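Local atomic coordinates of Alpha/beta hydrolase fold protein (Ochrobactrum, PDB entry 4G8C), a protein that hydrolyses N-acyl homoserine lactones, acting as an AHL-lactonase of the alpha/beta-hydrolase fold. Residues M122-P127 with V213-D218. The protein carries 1 engineered substitution. Numbering follows the deposited sequence.
Sequences MITGTP and VVNGRD
Met-122 meets Val-214 through the end of its side chain: CG stands anti to the backbone N, and a bend at chi3 brings Met-122 CE to 3.9 Å from CG2 of Val-214. Tyr-261 and Phe-265 of helix 255-270 cover this face of the sheet. Ile-123 projects from the other face, side by side with its parallel bridge partner Val-213, its CG1 lying 4.0 Å from Val-213 CG2. Ile-123 O accepts a nearly straight hydrogen bond from Val-214 N (3.2 Å, 166° at the hydrogen), a CA-H...O contact from Val-213, and a weak hydrogen bond from a water. At Thr-124 the strand pairing passes from backbone to side chain. Thr-124 OG1, beside its own backbone N at chi1 -69°, donates to Val-214 O over 2.7 Å, with the hydroxyl tilted 22° from the carbonyl plane, and Thr-124 CA-H approaches the same oxygen. A valine here would remove that hydroxyl and would probably leave Val-214 O without its hydroxyl donor, weakening the link between the strand ends. The chain then turns at Gly-125, whose positive phi suits glycine; Gly-125 N donates to Asn-215 OD1 over 2.7 Å. The other end of that amide is also held, since ND2 donates to the water, which lies 3.1 Å from Thr-126 N and accepts from it too. Asn-215 is thus tied to the turn directly through OD1 and by way of the water through ND2, which together limit the rotation of the amide. Beyond the pair, Gly-125 O and Thr-126 OG1 form hydrogen bonds with Ser-102 OG and Ser-102 O. Ser-102 lines the N-hexanoyl-L-homoserine pocket in a GxSxG sequence consistent with a nucleophile elbow. The turn after 120-124 thus borders this site, Gly-125 about 7 Å from the ligand, and 120-124 and 211-216 are neighbours in the central parallel part of an alpha/beta-hydrolase sheet.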
# COMPACT_ATOMS: atom_id res chain seq x y z
N MET A 122 -3.93 7.32 3.17
CA MET A 122 -3.77 7.71 1.77
C MET A 122 -3.63 6.45 0.93
O MET A 122 -2.84 5.58 1.28
CB MET A 122 -2.54 8.61 1.56
CG MET A 122 -2.33 8.97 0.10
SD MET A 122 -0.93 10.08 -0.20
CE MET A 122 -1.65 11.62 0.38
N ILE A 123 -4.40 6.36 -0.15
CA ILE A 123 -4.34 5.22 -1.05
C ILE A 123 -3.97 5.64 -2.47
O ILE A 123 -4.55 6.59 -3.03
CB ILE A 123 -5.65 4.40 -1.02
CG1 ILE A 123 -6.87 5.26 -1.40
CG2 ILE A 123 -5.83 3.76 0.34
CD1 ILE A 123 -8.18 4.46 -1.50
N THR A 124 -3.00 4.93 -3.04
CA THR A 124 -2.47 5.20 -4.37
C THR A 124 -2.43 3.87 -5.11
O THR A 124 -1.89 2.89 -4.60
CB THR A 124 -1.04 5.76 -4.26
OG1 THR A 124 -1.12 7.08 -3.69
CG2 THR A 124 -0.34 5.82 -5.61
N GLY A 125 -3.01 3.83 -6.31
CA GLY A 125 -3.05 2.60 -7.08
C GLY A 125 -4.14 1.64 -6.63
O GLY A 125 -4.08 0.45 -6.94
N THR A 126 -5.13 2.17 -5.92
CA THR A 126 -6.13 1.38 -5.22
C THR A 126 -7.53 1.92 -5.46
O THR A 126 -7.87 3.00 -4.95
CB THR A 126 -5.90 1.47 -3.70
OG1 THR A 126 -4.56 1.08 -3.38
CG2 THR A 126 -6.93 0.63 -2.93
N PRO A 127 -8.36 1.19 -6.22
CA PRO A 127 -9.78 1.55 -6.32
C PRO A 127 -10.55 0.79 -5.23
O PRO A 127 -10.53 -0.44 -5.23
CB PRO A 127 -10.16 1.01 -7.70
CG PRO A 127 -9.28 -0.18 -7.90
CD PRO A 127 -8.01 0.05 -7.09
N VAL A 213 -6.72 10.26 -1.73
CA VAL A 213 -6.60 9.43 -2.92
C VAL A 213 -5.70 10.16 -3.91
O VAL A 213 -6.02 11.28 -4.32
CB VAL A 213 -7.99 9.17 -3.56
CG1 VAL A 213 -7.86 8.32 -4.81
CG2 VAL A 213 -8.93 8.54 -2.55
N VAL A 214 -4.58 9.54 -4.28
CA VAL A 214 -3.59 10.15 -5.16
C VAL A 214 -3.12 9.10 -6.16
O VAL A 214 -2.65 8.03 -5.76
CB VAL A 214 -2.37 10.67 -4.35
CG1 VAL A 214 -1.32 11.24 -5.27
CG2 VAL A 214 -2.79 11.70 -3.31
N ASN A 215 -3.27 9.39 -7.45
CA ASN A 215 -2.87 8.45 -8.49
C ASN A 215 -2.12 9.13 -9.62
O ASN A 215 -2.32 10.31 -9.88
CB ASN A 215 -4.09 7.76 -9.10
CG ASN A 215 -4.63 6.70 -8.20
OD1 ASN A 215 -4.03 5.63 -8.07
ND2 ASN A 215 -5.73 6.98 -7.53
N GLY A 216 -1.27 8.37 -10.31
CA GLY A 216 -0.68 8.82 -11.56
C GLY A 216 -1.71 8.75 -12.68
O GLY A 216 -2.48 7.80 -12.78
N ARG A 217 -1.70 9.76 -13.55
CA ARG A 217 -2.67 9.87 -14.62
C ARG A 217 -2.60 8.71 -15.62
O ARG A 217 -3.60 8.33 -16.22
CB ARG A 217 -2.46 11.18 -15.38
CG ARG A 217 -3.56 11.50 -16.36
CD ARG A 217 -3.31 12.82 -17.05
NE ARG A 217 -4.54 13.32 -17.67
CZ ARG A 217 -5.39 14.14 -17.06
NH1 ARG A 217 -5.13 14.56 -15.83
NH2 ARG A 217 -6.48 14.54 -17.68
N ASP A 218 -1.40 8.17 -15.79
CA ASP A 218 -1.14 7.21 -16.86
C ASP A 218 -0.89 5.79 -16.38
O ASP A 218 -0.32 4.98 -17.10
CB ASP A 218 0.04 7.71 -17.70
CG ASP A 218 -0.26 9.04 -18.37
OD1 ASP A 218 -1.42 9.25 -18.78
OD2 ASP A 218 0.65 9.88 -18.48
O HOH W 1 -5.93 5.03 -5.19